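Local coordinates for glutamine synthetase (Streptomyces coelicolor, PDB 4BAX), which belongs to the glutamine synthetase family and assembles from ten copies of a chain that joins a beta-grasp domain to a larger catalytic domain, at residues Glu7-Asp12 against Ala18-Lys23; Asp74-Cys79 against Arg201-Arg206. One frame throughout, in Å; residues are numbered along the deposited sequence.

Contact 1. Residues Glu7-Asp12 against Ala18-Lys23; sequences EYIWID and AKLRSK
Asp12, Trp10 and Arg21 carry the largest shares of this contact, a beta hairpin of the beta-grasp domain. Strands 3-11 and 20-28 run antiparallel in it. Trp10 and Arg21 form a hydrogen-bonded pair. Arg21 N donates to Trp10 O at 2.7 Å, and Trp10 N donates back to Arg21 O at 2.8 Å. On the same face of the sheet the two side chains meet. Arg21 CB lies over one face of the Trp10 indole, 3.5 Å from the centroid of its six-membered ring, as a CH-pi contact. The guanidinium is turned only 17° from the indole plane. Lys23 CG comes to the indole edge, while Lys23 NZ reaches Gly41 O. The ring also stacks with Phe42.

Asp12 lies just past strand 3-11, at the loop end of the hairpin. Its CG sits between the backbone N and the carbonyl carbon (chi1 72°), which brings the carboxylate over to Lys19 and Arg21. Asp12 OD1 takes Lys19 N from above the carboxylate plane at 2.8 Å. Asp12 N donates to Lys19 O. Arg21 NH1 and NH2 also bond backbone oxygens of Tyr141 and Gly138 of the second subunit, so the hairpin takes part in the subunit interface. Arg21 grips Asp12 side-on. Arg21 NE and Arg21 NH2 both donate to the single oxygen Asp12 OD2, at 2.7 and 2.8 Å, and OD2 lies in the guanidinium plane.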
ATOM      1  N   GLU A   7     -12.189 -26.066 -30.468  1.00 32.48           N
ATOM      2  CA  GLU A   7     -12.972 -25.134 -29.659  1.00 31.98           C
ATOM      3  C   GLU A   7     -14.280 -24.787 -30.352  1.00 30.71           C
ATOM      4  O   GLU A   7     -14.298 -24.075 -31.364  1.00 29.97           O
ATOM      5  CB  GLU A   7     -12.177 -23.858 -29.391  1.00 32.97           C
ATOM      6  CG  GLU A   7     -12.787 -22.946 -28.310  1.00 34.24           C
ATOM      7  CD  GLU A   7     -12.593 -23.449 -26.877  1.00 35.50           C
ATOM      8  OE1 GLU A   7     -11.919 -24.480 -26.667  1.00 36.14           O
ATOM      9  OE2 GLU A   7     -13.151 -22.827 -25.950  1.00 35.93           O
ATOM     10  N   TYR A   8     -15.375 -25.282 -29.779  1.00 30.38           N
ATOM     11  CA  TYR A   8     -16.694 -25.071 -30.352  1.00 30.27           C
ATOM     12  C   TYR A   8     -17.246 -23.772 -29.809  1.00 30.77           C
ATOM     13  O   TYR A   8     -17.376 -23.599 -28.597  1.00 31.15           O
ATOM     14  CB  TYR A   8     -17.632 -26.219 -30.010  1.00 29.67           C
ATOM     15  CG  TYR A   8     -17.510 -27.426 -30.914  1.00 29.06           C
ATOM     16  CD1 TYR A   8     -16.269 -28.003 -31.182  1.00 28.47           C
ATOM     17  CD2 TYR A   8     -18.634 -28.018 -31.477  1.00 28.93           C
ATOM     18  CE1 TYR A   8     -16.157 -29.128 -31.992  1.00 28.29           C
ATOM     19  CE2 TYR A   8     -18.524 -29.151 -32.306  1.00 28.56           C
ATOM     20  CZ  TYR A   8     -17.286 -29.700 -32.557  1.00 28.34           C
ATOM     21  OH  TYR A   8     -17.183 -30.827 -33.373  1.00 28.28           O
ATOM     22  N   ILE A   9     -17.530 -22.859 -30.722  1.00 30.59           N
ATOM     23  CA  ILE A   9     -17.954 -21.514 -30.395  1.00 29.94           C
ATOM     24  C   ILE A   9     -19.353 -21.309 -30.937  1.00 29.47           C
ATOM     25  O   ILE A   9     -19.653 -21.705 -32.076  1.00 30.28           O
ATOM     26  CB  ILE A   9     -16.956 -20.459 -30.986  1.00 17.61           C
ATOM     27  CG1 ILE A   9     -15.589 -20.603 -30.289  1.00 17.25           C
ATOM     28  CG2 ILE A   9     -17.453 -19.029 -30.848  1.00 13.23           C
ATOM     29  CD1 ILE A   9     -14.361 -20.130 -31.121  1.00 18.63           C
ATOM     30  N   TRP A  10     -20.227 -20.726 -30.129  1.00 28.07           N
ATOM     31  CA  TRP A  10     -21.554 -20.426 -30.636  1.00 27.13           C
ATOM     32  C   TRP A  10     -22.087 -19.133 -30.032  1.00 26.38           C
ATOM     33  O   TRP A  10     -21.445 -18.560 -29.154  1.00 25.52           O
ATOM     34  CB  TRP A  10     -22.530 -21.597 -30.448  1.00 27.20           C
ATOM     35  CG  TRP A  10     -22.999 -21.831 -29.026  1.00 27.54           C
ATOM     36  CD1 TRP A  10     -24.176 -21.402 -28.475  1.00 27.60           C
ATOM     37  CD2 TRP A  10     -22.322 -22.570 -27.995  1.00 27.86           C
ATOM     38  NE1 TRP A  10     -24.270 -21.821 -27.165  1.00 27.75           N
ATOM     39  CE2 TRP A  10     -23.150 -22.538 -26.844  1.00 27.86           C
ATOM     40  CE3 TRP A  10     -21.099 -23.243 -27.925  1.00 28.20           C
ATOM     41  CZ2 TRP A  10     -22.794 -23.160 -25.643  1.00 28.03           C
ATOM     42  CZ3 TRP A  10     -20.744 -23.864 -26.719  1.00 28.46           C
ATOM     43  CH2 TRP A  10     -21.591 -23.819 -25.601  1.00 28.32           C
ATOM     44  N   ILE A  11     -23.223 -18.663 -30.551  1.00 26.81           N
ATOM     45  CA  ILE A  11     -23.895 -17.465 -30.067  1.00 27.19           C
ATOM     46  C   ILE A  11     -25.168 -17.886 -29.340  1.00 27.66           C
ATOM     47  O   ILE A  11     -25.928 -18.712 -29.837  1.00 27.20           O
ATOM     48  CB  ILE A  11     -24.207 -16.514 -31.218  1.00 27.84           C
ATOM     49  CG1 ILE A  11     -22.905 -15.906 -31.732  1.00 28.38           C
ATOM     50  CG2 ILE A  11     -25.124 -15.378 -30.778  1.00 27.77           C
ATOM     51  CD1 ILE A  11     -22.598 -16.300 -33.138  1.00 28.85           C
ATOM     52  N   ASP A  12     -25.389 -17.320 -28.155  1.00 28.87           N
ATOM     53  CA  ASP A  12     -26.545 -17.702 -27.351  1.00 29.70           C
ATOM     54  C   ASP A  12     -27.845 -16.937 -27.679  1.00 30.19           C
ATOM     55  O   ASP A  12     -27.969 -16.294 -28.728  1.00 29.68           O
ATOM     56  CB  ASP A  12     -26.224 -17.735 -25.848  1.00 29.90           C
ATOM     57  CG  ASP A  12     -26.031 -16.356 -25.242  1.00 30.08           C
ATOM     58  OD1 ASP A  12     -26.419 -15.341 -25.861  1.00 30.01           O
ATOM     59  OD2 ASP A  12     -25.444 -16.287 -24.141  1.00 30.45           O
ATOM     60  N   ALA A  18     -27.006 -10.886 -27.762  1.00 31.85           N
ATOM     61  CA  ALA A  18     -26.544 -12.255 -27.588  1.00 30.58           C
ATOM     62  C   ALA A  18     -25.053 -12.323 -27.358  1.00 29.71           C
ATOM     63  O   ALA A  18     -24.304 -11.461 -27.824  1.00 28.89           O
ATOM     64  CB  ALA A  18     -26.952 -13.112 -28.775  1.00 30.22           C
ATOM     65  N   LYS A  19     -24.638 -13.396 -26.686  1.00 30.06           N
ATOM     66  CA  LYS A  19     -23.257 -13.579 -26.262  1.00 29.90           C
ATOM     67  C   LYS A  19     -22.621 -14.844 -26.831  1.00 28.80           C
ATOM     68  O   LYS A  19     -23.304 -15.836 -27.159  1.00 29.05           O
ATOM     69  CB  LYS A  19     -23.179 -13.626 -24.741  1.00 31.07           C
ATOM     70  CG  LYS A  19     -23.942 -12.506 -24.031  1.00 31.99           C
ATOM     71  CD  LYS A  19     -24.040 -12.771 -22.525  1.00 32.74           C
ATOM     72  CE  LYS A  19     -22.684 -13.152 -21.888  1.00 32.95           C
ATOM     73  NZ  LYS A  19     -21.771 -11.992 -21.617  1.00 32.87           N
ATOM     74  N   LEU A  20     -21.307 -14.777 -26.981  1.00 27.12           N
ATOM     75  CA  LEU A  20     -20.504 -15.914 -27.397  1.00 26.03           C
ATOM     76  C   LEU A  20     -20.370 -16.944 -26.271  1.00 25.86           C
ATOM     77  O   LEU A  20     -20.299 -16.587 -25.101  1.00 25.05           O
ATOM     78  CB  LEU A  20     -19.134 -15.477 -27.881  1.00 25.37           C
ATOM     79  CG  LEU A  20     -19.135 -14.733 -29.198  1.00 25.35           C
ATOM     80  CD1 LEU A  20     -17.971 -13.762 -29.198  1.00 24.75           C
ATOM     81  CD2 LEU A  20     -19.048 -15.727 -30.374  1.00 25.85           C
ATOM     82  N   ARG A  21     -20.428 -18.216 -26.628  1.00 27.14           N
ATOM     83  CA  ARG A  21     -20.149 -19.310 -25.705  1.00 28.27           C
ATOM     84  C   ARG A  21     -19.140 -20.275 -26.351  1.00 28.65           C
ATOM     85  O   ARG A  21     -19.043 -20.385 -27.592  1.00 28.23           O
ATOM     86  CB  ARG A  21     -21.421 -20.048 -25.286  1.00 29.13           C
ATOM     87  CG  ARG A  21     -22.542 -19.139 -24.829  1.00 30.30           C
ATOM     88  CD  ARG A  21     -22.302 -18.589 -23.438  1.00 30.82           C
ATOM     89  NE  ARG A  21     -23.427 -17.773 -23.017  1.00 31.65           N
ATOM     90  CZ  ARG A  21     -23.762 -17.583 -21.746  1.00 32.35           C
ATOM     91  NH1 ARG A  21     -23.055 -18.175 -20.779  1.00 32.83           N
ATOM     92  NH2 ARG A  21     -24.812 -16.824 -21.438  1.00 32.01           N
ATOM     93  N   SER A  22     -18.364 -20.940 -25.508  1.00 29.03           N
ATOM     94  CA  SER A  22     -17.404 -21.889 -26.017  1.00 29.35           C
ATOM     95  C   SER A  22     -17.060 -22.994 -25.031  1.00 29.86           C
ATOM     96  O   SER A  22     -17.149 -22.813 -23.806  1.00 29.98           O
ATOM     97  CB  SER A  22     -16.148 -21.168 -26.511  1.00 29.14           C
ATOM     98  OG  SER A  22     -15.166 -21.116 -25.499  1.00 29.02           O
ATOM     99  N   LYS A  23     -16.790 -24.170 -25.601  1.00 29.91           N
ATOM    100  CA  LYS A  23     -16.146 -25.272 -24.899  1.00 29.69           C
ATOM    101  C   LYS A  23     -15.224 -26.098 -25.807  1.00 30.15           C
ATOM    102  O   LYS A  23     -15.314 -26.051 -27.045  1.00 30.21           O
ATOM    103  CB  LYS A  23     -17.159 -26.157 -24.172  1.00 29.36           C
ATOM    104  CG  LYS A  23     -18.383 -26.494 -24.927  1.00 29.50           C
ATOM    105  CD  LYS A  23     -19.248 -27.426 -24.114  1.00 30.23           C
ATOM    106  CE  LYS A  23     -20.528 -27.720 -24.865  1.00 31.58           C
ATOM    107  NZ  LYS A  23     -20.949 -29.139 -24.709  1.00 32.66           N
TER

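Contact 2. Residues Asp74-Cys79 against Arg201-Arg206; sequences DILVLC and RWLLYR
Leu76 of strand 75-82 meets Trp202 and Leu203 of helix 190-210. The contact joins the beta-grasp sheet to a helix of the catalytic domain, and only 99 Å² is buried between the two segments. All the direct contacts are apolar. Leu76 points toward the helix and uses both its methyl groups. Leu76 CD2 comes to Trp202 CZ3 at 3.9 Å, and Leu76 CD1 to Leu203 CD2 at 4.3 Å. The Leu76 and Trp202 side chains cross at a slant. With its CG opposite the backbone N (chi1 -177°), Trp202 brings CZ3 of its six-membered ring against Leu76. The three residues are buried.

Further apolar neighbours extend the layer. Leu76 and Leu78 both touch Val199, earlier in the same helix. Trp202 also packs on Ile9 of strand 3-11 and on Val144 of the second subunit.

Backbone hydrogen bonds hold each side in place. Leu76 pairs with Cys65 of the neighbouring strand 56-66. Within the helix, Arg206 N donates to Trp202 O at 3.0 Å. This turn also brings Arg206 back over the indole, where Arg206 CB lies 4.1 Å above the plane of the Trp202 ring, offset toward the rim.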
ATOM      1  N   ASP A  74      -4.529 -27.623 -33.353  1.00 39.58           N
ATOM      2  CA  ASP A  74      -5.784 -27.263 -32.715  1.00 37.87           C
ATOM      3  C   ASP A  74      -6.610 -26.260 -33.532  1.00 35.47           C
ATOM      4  O   ASP A  74      -6.058 -25.469 -34.310  1.00 34.96           O
ATOM      5  CB  ASP A  74      -5.479 -26.721 -31.331  1.00 38.50           C
ATOM      6  CG  ASP A  74      -4.758 -27.743 -30.466  1.00 39.33           C
ATOM      7  OD1 ASP A  74      -4.860 -28.961 -30.739  1.00 39.38           O
ATOM      8  OD2 ASP A  74      -4.097 -27.323 -29.491  1.00 39.90           O
ATOM      9  N   ILE A  75      -7.935 -26.335 -33.398  1.00 33.90           N
ATOM     10  CA  ILE A  75      -8.814 -25.539 -34.256  1.00 32.67           C
ATOM     11  C   ILE A  75      -9.991 -24.895 -33.515  1.00 31.29           C
ATOM     12  O   ILE A  75     -10.405 -25.355 -32.447  1.00 31.08           O
ATOM     13  CB  ILE A  75      -9.377 -26.393 -35.427  1.00 36.69           C
ATOM     14  CG1 ILE A  75     -10.028 -27.661 -34.876  1.00 36.80           C
ATOM     15  CG2 ILE A  75      -8.289 -26.724 -36.458  1.00 36.70           C
ATOM     16  CD1 ILE A  75     -11.321 -28.013 -35.535  1.00 36.97           C
ATOM     17  N   LEU A  76     -10.556 -23.858 -34.129  1.00 30.04           N
ATOM     18  CA  LEU A  76     -11.781 -23.233 -33.641  1.00 28.03           C
ATOM     19  C   LEU A  76     -12.931 -23.673 -34.527  1.00 26.68           C
ATOM     20  O   LEU A  76     -12.800 -23.705 -35.755  1.00 26.09           O
ATOM     21  CB  LEU A  76     -11.669 -21.721 -33.647  1.00 27.31           C
ATOM     22  CG  LEU A  76     -10.395 -21.217 -33.001  1.00 27.34           C
ATOM     23  CD1 LEU A  76     -10.265 -19.739 -33.335  1.00 27.27           C
ATOM     24  CD2 LEU A  76     -10.396 -21.490 -31.494  1.00 27.24           C
ATOM     25  N   VAL A  77     -14.042 -24.046 -33.909  1.00 26.62           N
ATOM     26  CA  VAL A  77     -15.199 -24.476 -34.667  1.00 27.46           C
ATOM     27  C   VAL A  77     -16.405 -23.608 -34.334  1.00 28.17           C
ATOM     28  O   VAL A  77     -17.004 -23.751 -33.259  1.00 28.86           O
ATOM     29  CB  VAL A  77     -15.554 -25.959 -34.386  1.00 27.65           C
ATOM     30  CG1 VAL A  77     -16.459 -26.488 -35.464  1.00 27.63           C
ATOM     31  CG2 VAL A  77     -14.311 -26.809 -34.319  1.00 27.87           C
ATOM     32  N   LEU A  78     -16.771 -22.724 -35.258  1.00 27.98           N
ATOM     33  CA  LEU A  78     -17.970 -21.918 -35.086  1.00 28.30           C
ATOM     34  C   LEU A  78     -19.206 -22.718 -35.500  1.00 28.54           C
ATOM     35  O   LEU A  78     -19.243 -23.251 -36.601  1.00 27.57           O
ATOM     36  CB  LEU A  78     -17.870 -20.631 -35.911  1.00 28.04           C
ATOM     37  CG  LEU A  78     -19.066 -19.686 -35.829  1.00 27.69           C
ATOM     38  CD1 LEU A  78     -19.223 -19.072 -34.435  1.00 27.16           C
ATOM     39  CD2 LEU A  78     -18.966 -18.615 -36.899  1.00 27.71           C
ATOM     40  N   CYS A  79     -20.240 -22.726 -34.650  1.00 29.94           N
ATOM     41  CA  CYS A  79     -21.439 -23.565 -34.876  1.00 31.14           C
ATOM     42  C   CYS A  79     -22.699 -22.738 -34.934  1.00 32.82           C
ATOM     43  O   CYS A  79     -22.741 -21.590 -34.484  1.00 32.81           O
ATOM     44  CB  CYS A  79     -21.608 -24.607 -33.759  1.00 30.72           C
ATOM     45  SG  CYS A  79     -20.238 -25.749 -33.490  1.00 37.33           S
ATOM     46  N   ARG A 201     -14.296 -11.515 -32.942  1.00 24.45           N
ATOM     47  CA  ARG A 201     -14.767 -11.002 -31.652  1.00 24.27           C
ATOM     48  C   ARG A 201     -14.355 -11.965 -30.552  1.00 24.81           C
ATOM     49  O   ARG A 201     -13.845 -11.569 -29.494  1.00 25.86           O
ATOM     50  CB  ARG A 201     -16.289 -10.832 -31.628  1.00 24.00           C
ATOM     51  CG  ARG A 201     -16.800  -9.533 -32.254  1.00 23.83           C
ATOM     52  CD  ARG A 201     -18.225  -9.727 -32.818  1.00 23.89           C
ATOM     53  NE  ARG A 201     -18.819  -8.479 -33.304  1.00 23.72           N
ATOM     54  CZ  ARG A 201     -20.110  -8.142 -33.206  1.00 23.13           C
ATOM     55  NH1 ARG A 201     -20.995  -8.965 -32.640  1.00 22.94           N
ATOM     56  NH2 ARG A 201     -20.522  -6.969 -33.692  1.00 22.58           N
ATOM     57  N   TRP A 202     -14.580 -13.243 -30.806  1.00 24.05           N
ATOM     58  CA  TRP A 202     -14.264 -14.233 -29.805  1.00 24.19           C
ATOM     59  C   TRP A 202     -12.760 -14.166 -29.517  1.00 24.33           C
ATOM     60  O   TRP A 202     -12.340 -14.262 -28.358  1.00 24.60           O
ATOM     61  CB  TRP A 202     -14.704 -15.644 -30.245  1.00 24.50           C
ATOM     62  CG  TRP A 202     -14.447 -16.677 -29.183  1.00 25.07           C
ATOM     63  CD1 TRP A 202     -15.316 -17.053 -28.187  1.00 25.18           C
ATOM     64  CD2 TRP A 202     -13.248 -17.458 -28.985  1.00 25.15           C
ATOM     65  NE1 TRP A 202     -14.725 -18.012 -27.382  1.00 25.42           N
ATOM     66  CE2 TRP A 202     -13.465 -18.282 -27.857  1.00 25.35           C
ATOM     67  CE3 TRP A 202     -12.016 -17.532 -29.644  1.00 25.13           C
ATOM     68  CZ2 TRP A 202     -12.502 -19.178 -27.388  1.00 25.27           C
ATOM     69  CZ3 TRP A 202     -11.068 -18.417 -29.171  1.00 25.38           C
ATOM     70  CH2 TRP A 202     -11.317 -19.230 -28.056  1.00 25.29           C
ATOM     71  N   LEU A 203     -11.959 -13.965 -30.562  1.00 24.10           N
ATOM     72  CA  LEU A 203     -10.514 -13.860 -30.407  1.00 23.56           C
ATOM     73  C   LEU A 203     -10.095 -12.607 -29.616  1.00 23.25           C
ATOM     74  O   LEU A 203      -9.084 -12.636 -28.888  1.00 23.28           O
ATOM     75  CB  LEU A 203      -9.840 -13.885 -31.772  1.00 23.36           C
ATOM     76  CG  LEU A 203      -9.694 -15.258 -32.431  1.00 23.16           C
ATOM     77  CD1 LEU A 203      -9.220 -15.087 -33.876  1.00 23.64           C
ATOM     78  CD2 LEU A 203      -8.723 -16.144 -31.665  1.00 22.60           C
ATOM     79  N   LEU A 204     -10.839 -11.507 -29.761  1.00 22.63           N
ATOM     80  CA  LEU A 204     -10.506 -10.288 -29.020  1.00 22.60           C
ATOM     81  C   LEU A 204     -10.698 -10.450 -27.509  1.00 22.50           C
ATOM     82  O   LEU A 204      -9.765 -10.221 -26.723  1.00 21.49           O
ATOM     83  CB  LEU A 204     -11.314  -9.101 -29.547  1.00 22.75           C
ATOM     84  CG  LEU A 204     -11.064  -7.786 -28.774  1.00 22.78           C
ATOM     85  CD1 LEU A 204      -9.649  -7.180 -28.969  1.00 11.26           C
ATOM     86  CD2 LEU A 204     -12.153  -6.765 -29.114  1.00 22.26           C
ATOM     87  N   TYR A 205     -11.876 -10.941 -27.123  1.00 23.47           N
ATOM     88  CA  TYR A 205     -12.202 -11.152 -25.721  1.00 23.99           C
ATOM     89  C   TYR A 205     -11.222 -12.118 -25.128  1.00 24.07           C
ATOM     90  O   TYR A 205     -10.693 -11.921 -24.041  1.00 23.86           O
ATOM     91  CB  TYR A 205     -13.577 -11.782 -25.596  1.00 24.41           C
ATOM     92  CG  TYR A 205     -14.742 -10.954 -26.043  1.00 24.46           C
ATOM     93  CD1 TYR A 205     -14.922  -9.643 -25.608  1.00 24.45           C
ATOM     94  CD2 TYR A 205     -15.703 -11.509 -26.879  1.00 24.20           C
ATOM     95  CE1 TYR A 205     -16.037  -8.910 -26.028  1.00 24.37           C
ATOM     96  CE2 TYR A 205     -16.797 -10.792 -27.294  1.00 23.93           C
ATOM     97  CZ  TYR A 205     -16.969  -9.504 -26.871  1.00 24.28           C
ATOM     98  OH  TYR A 205     -18.082  -8.820 -27.314  1.00 24.66           O
ATOM     99  N   ARG A 206     -11.007 -13.184 -25.873  1.00 25.05           N
ATOM    100  CA  ARG A 206     -10.146 -14.254 -25.429  1.00 26.39           C
ATOM    101  C   ARG A 206      -8.664 -13.844 -25.333  1.00 27.08           C
ATOM    102  O   ARG A 206      -8.016 -14.113 -24.320  1.00 27.23           O
ATOM    103  CB  ARG A 206     -10.363 -15.484 -26.303  1.00 26.68           C
ATOM    104  CG  ARG A 206      -9.395 -16.613 -26.112  1.00 27.53           C
ATOM    105  CD  ARG A 206      -9.626 -17.378 -24.851  1.00 28.51           C
ATOM    106  NE  ARG A 206      -8.657 -18.456 -24.707  1.00 29.77           N
ATOM    107  CZ  ARG A 206      -7.423 -18.286 -24.242  1.00 31.05           C
ATOM    108  NH1 ARG A 206      -6.999 -17.070 -23.891  1.00 31.12           N
ATOM    109  NH2 ARG A 206      -6.602 -19.332 -24.140  1.00 31.71           N
TER

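How the contacts relate
The centres of the two contacts are about 8 Å apart. Contact 1 comes first and closes before contact 2 opens. They share the beta-grasp sheet, in which strand 3-11 lies between strands 20-28 and 75-82. Contact 1 pairs strands within this sheet, whereas contact 2 joins it to helix 190-210 of the catalytic domain. They meet directly: Glu7 O and Val77 N are 2.6 Å apart, a probable hydrogen bond, and Tyr8 CD2 packs on Cys79 SG. Trp198 of the same helix touches Ile11 and Leu20, so the helix packs on the hairpin too. Both contacts touch the second subunit, placing this domain junction beside a subunit interface.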